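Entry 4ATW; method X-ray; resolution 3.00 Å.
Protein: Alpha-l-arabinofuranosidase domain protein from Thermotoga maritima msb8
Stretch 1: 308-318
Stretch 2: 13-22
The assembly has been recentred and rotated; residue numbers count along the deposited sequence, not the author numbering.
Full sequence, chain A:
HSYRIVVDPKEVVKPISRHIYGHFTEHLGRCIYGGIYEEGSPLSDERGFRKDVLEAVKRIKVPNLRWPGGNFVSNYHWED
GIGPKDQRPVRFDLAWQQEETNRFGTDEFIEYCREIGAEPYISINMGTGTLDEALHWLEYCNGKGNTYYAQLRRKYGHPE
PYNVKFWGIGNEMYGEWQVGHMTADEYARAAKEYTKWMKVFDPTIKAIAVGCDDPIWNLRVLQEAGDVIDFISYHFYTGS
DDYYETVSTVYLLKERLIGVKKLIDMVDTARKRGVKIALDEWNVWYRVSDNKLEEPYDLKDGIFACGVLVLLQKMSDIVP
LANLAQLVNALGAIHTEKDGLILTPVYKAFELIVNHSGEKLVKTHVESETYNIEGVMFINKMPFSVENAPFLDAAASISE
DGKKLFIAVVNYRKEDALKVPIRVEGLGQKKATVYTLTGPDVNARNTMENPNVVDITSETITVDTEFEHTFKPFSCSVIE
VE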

# COMPACT_ATOMS: atom_id res chain seq x y z
N VAL A 308 -0.90 -9.78 4.95
CA VAL A 308 -1.75 -8.65 4.67
C VAL A 308 -2.27 -8.75 3.22
O VAL A 308 -3.47 -8.65 2.97
CB VAL A 308 -0.99 -7.32 4.88
CG1 VAL A 308 -1.86 -6.14 4.45
CG2 VAL A 308 -0.63 -7.17 6.35
N LEU A 309 -1.36 -8.98 2.28
CA LEU A 309 -1.76 -9.08 0.87
C LEU A 309 -2.79 -10.19 0.65
O LEU A 309 -3.72 -10.04 -0.14
CB LEU A 309 -0.54 -9.31 -0.04
CG LEU A 309 0.42 -8.13 -0.21
CD1 LEU A 309 1.62 -8.59 -1.01
CD2 LEU A 309 -0.28 -6.97 -0.87
N VAL A 310 -2.61 -11.30 1.35
CA VAL A 310 -3.57 -12.38 1.21
C VAL A 310 -4.94 -11.93 1.73
O VAL A 310 -5.98 -12.21 1.11
CB VAL A 310 -3.15 -13.61 2.00
CG1 VAL A 310 -4.21 -14.69 1.83
CG2 VAL A 310 -1.79 -14.10 1.54
N LEU A 311 -4.93 -11.24 2.88
CA LEU A 311 -6.13 -10.72 3.51
C LEU A 311 -6.85 -9.80 2.51
O LEU A 311 -8.02 -10.01 2.16
CB LEU A 311 -5.73 -9.95 4.76
CG LEU A 311 -6.91 -9.38 5.54
CD1 LEU A 311 -7.75 -10.51 6.07
CD2 LEU A 311 -6.44 -8.53 6.68
N LEU A 312 -6.12 -8.80 2.03
CA LEU A 312 -6.65 -7.85 1.07
C LEU A 312 -7.17 -8.60 -0.13
O LEU A 312 -8.24 -8.30 -0.65
CB LEU A 312 -5.58 -6.85 0.62
CG LEU A 312 -5.12 -5.92 1.75
CD1 LEU A 312 -3.97 -5.08 1.26
CD2 LEU A 312 -6.26 -4.99 2.21
N GLN A 313 -6.41 -9.61 -0.55
CA GLN A 313 -6.80 -10.37 -1.72
C GLN A 313 -8.26 -10.78 -1.53
O GLN A 313 -9.09 -10.68 -2.46
CB GLN A 313 -5.85 -11.56 -1.89
CG GLN A 313 -5.91 -12.23 -3.25
CD GLN A 313 -4.55 -12.76 -3.76
OE1 GLN A 313 -3.64 -11.98 -4.05
NE2 GLN A 313 -4.43 -14.11 -3.88
N LYS A 314 -8.61 -11.17 -0.31
CA LYS A 314 -9.99 -11.59 -0.11
C LYS A 314 -10.92 -10.59 0.49
O LYS A 314 -12.02 -10.96 0.86
CB LYS A 314 -10.08 -12.91 0.68
CG LYS A 314 -9.06 -13.14 1.76
CD LYS A 314 -9.07 -14.61 2.16
CE LYS A 314 -8.30 -14.88 3.44
NZ LYS A 314 -8.51 -16.29 3.86
N MET A 315 -10.50 -9.32 0.55
CA MET A 315 -11.36 -8.27 1.10
C MET A 315 -11.40 -7.04 0.22
O MET A 315 -12.03 -6.03 0.57
CB MET A 315 -10.87 -7.85 2.48
CG MET A 315 -11.45 -8.68 3.61
SD MET A 315 -10.66 -8.33 5.16
CE MET A 315 -11.37 -6.74 5.53
N SER A 316 -10.77 -7.12 -0.94
CA SER A 316 -10.70 -5.99 -1.86
C SER A 316 -12.06 -5.39 -2.17
O SER A 316 -12.14 -4.34 -2.81
CB SER A 316 -10.03 -6.40 -3.17
OG SER A 316 -10.69 -7.51 -3.74
N ASP A 317 -13.13 -6.06 -1.75
CA ASP A 317 -14.47 -5.55 -2.02
C ASP A 317 -14.82 -4.41 -1.09
O ASP A 317 -15.60 -3.54 -1.46
CB ASP A 317 -15.54 -6.67 -2.00
CG ASP A 317 -15.52 -7.50 -0.74
OD1 ASP A 317 -14.42 -7.83 -0.25
OD2 ASP A 317 -16.60 -7.84 -0.23
N ILE A 318 -14.23 -4.39 0.10
CA ILE A 318 -14.49 -3.29 1.00
C ILE A 318 -13.24 -2.41 1.17
O ILE A 318 -13.33 -1.25 1.57
CB ILE A 318 -14.93 -3.75 2.39
CG1 ILE A 318 -13.72 -4.13 3.19
CG2 ILE A 318 -15.84 -4.93 2.29
CD1 ILE A 318 -14.02 -4.17 4.60
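Stretch 2, residues 13-22: VKPISRHIYG

How do the two backbones run past each other? Stretch 1 is helical through Gln313 and then, from Lys314, loosens into a turn; stretch 2 leaves a strand at Pro15 and continues without regular pairing to stretch 1. The register is reversed: CA of Leu309 lies 7.5 Å from CA of Tyr21, CA of Leu312 6.5 Å from CA of Ile20, and CA of Ser316 5.4 Å from CA of Ser17. The chains thus draw closer toward the turn.

What fills the space beside the helix? Ile20 points toward it, its CB 4.0 Å from Leu312 CB and its CD1 3.9 Å from Gln313 CA. Leu309 CD2 meets the edge of the Tyr21 ring, 3.5 Å from Tyr21 CD1. At that same edge Tyr21 OH donates a hydrogen bond to Gln313 OE1 (2.8 Å), while Gln313 CG packs 3.4 Å from Ile16 CD1.

What holds the turn? Lys14, extended beyond a p chi1, brings NZ to Asp317 OD1 (3.0 Å), a salt bridge, and to the backbone Lys314 O (3.0 Å), a hydrogen bond that ties down a carbonyl just past the helix. Ser316 points toward stretch 2, where its OG accepts a weak hydrogen bond from Ser17 N (3.2 Å) and its CB lies 3.7 Å from Ile20 CG2.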

# COMPACT_ATOMS: atom_id res chain seq x y z
N VAL A 13 -15.87 -15.73 -6.41
CA VAL A 13 -16.52 -15.06 -5.33
C VAL A 13 -16.65 -13.55 -5.63
O VAL A 13 -17.74 -12.97 -5.55
CB VAL A 13 -15.72 -15.28 -4.06
CG1 VAL A 13 -16.44 -14.70 -2.87
CG2 VAL A 13 -15.48 -16.76 -3.88
N LYS A 14 -15.55 -12.92 -6.00
CA LYS A 14 -15.61 -11.50 -6.28
C LYS A 14 -14.35 -11.07 -6.98
O LYS A 14 -13.39 -11.82 -7.06
CB LYS A 14 -15.79 -10.73 -4.98
CG LYS A 14 -14.80 -11.10 -3.90
CD LYS A 14 -15.29 -10.64 -2.52
CE LYS A 14 -14.29 -10.99 -1.39
NZ LYS A 14 -14.89 -10.78 -0.04
N PRO A 15 -14.33 -9.86 -7.49
CA PRO A 15 -13.08 -9.48 -8.15
C PRO A 15 -12.06 -9.12 -7.09
O PRO A 15 -12.38 -9.09 -5.89
CB PRO A 15 -13.49 -8.26 -8.97
CG PRO A 15 -14.96 -8.50 -9.28
CD PRO A 15 -15.21 -9.82 -8.59
N ILE A 16 -10.82 -8.89 -7.51
CA ILE A 16 -9.78 -8.47 -6.58
C ILE A 16 -9.33 -7.14 -7.14
O ILE A 16 -8.73 -7.09 -8.23
CB ILE A 16 -8.58 -9.42 -6.59
CG1 ILE A 16 -9.03 -10.77 -6.07
CG2 ILE A 16 -7.42 -8.86 -5.75
CD1 ILE A 16 -7.92 -11.80 -6.00
N SER A 17 -9.66 -6.05 -6.43
CA SER A 17 -9.31 -4.70 -6.87
C SER A 17 -7.81 -4.67 -7.09
O SER A 17 -7.01 -4.89 -6.18
CB SER A 17 -9.72 -3.69 -5.81
OG SER A 17 -9.42 -2.37 -6.23
N ARG A 18 -7.41 -4.42 -8.33
CA ARG A 18 -6.00 -4.41 -8.64
C ARG A 18 -5.22 -3.39 -7.84
O ARG A 18 -3.99 -3.43 -7.83
CB ARG A 18 -5.80 -4.18 -10.13
CG ARG A 18 -6.22 -2.83 -10.63
CD ARG A 18 -5.26 -2.43 -11.72
NE ARG A 18 -5.53 -1.10 -12.22
CZ ARG A 18 -4.58 -0.29 -12.67
NH1 ARG A 18 -3.32 -0.68 -12.66
NH2 ARG A 18 -4.90 0.93 -13.13
N HIS A 19 -5.92 -2.49 -7.15
CA HIS A 19 -5.27 -1.44 -6.37
C HIS A 19 -4.95 -1.74 -4.93
O HIS A 19 -4.70 -0.83 -4.14
CB HIS A 19 -6.08 -0.16 -6.44
CG HIS A 19 -5.96 0.54 -7.76
ND1 HIS A 19 -6.99 0.57 -8.67
CD2 HIS A 19 -4.93 1.20 -8.33
CE1 HIS A 19 -6.60 1.22 -9.75
NE2 HIS A 19 -5.35 1.61 -9.57
N ILE A 20 -4.96 -3.02 -4.57
CA ILE A 20 -4.66 -3.37 -3.19
C ILE A 20 -3.17 -3.41 -3.08
O ILE A 20 -2.64 -3.32 -2.00
CB ILE A 20 -5.26 -4.75 -2.77
CG1 ILE A 20 -4.88 -5.81 -3.79
CG2 ILE A 20 -6.80 -4.64 -2.62
CD1 ILE A 20 -5.50 -7.18 -3.51
N TYR A 21 -2.50 -3.49 -4.21
CA TYR A 21 -1.04 -3.58 -4.22
C TYR A 21 -0.34 -2.24 -4.40
O TYR A 21 0.83 -2.18 -4.82
CB TYR A 21 -0.61 -4.55 -5.33
CG TYR A 21 -1.35 -5.89 -5.34
CD1 TYR A 21 -1.21 -6.82 -4.28
CD2 TYR A 21 -2.16 -6.23 -6.40
CE1 TYR A 21 -1.89 -8.05 -4.29
CE2 TYR A 21 -2.82 -7.46 -6.42
CZ TYR A 21 -2.68 -8.36 -5.35
OH TYR A 21 -3.36 -9.55 -5.40
N GLY A 22 -1.04 -1.16 -4.10
CA GLY A 22 -0.47 0.17 -4.26
C GLY A 22 0.63 0.55 -3.27
O GLY A 22 0.70 -0.03 -2.18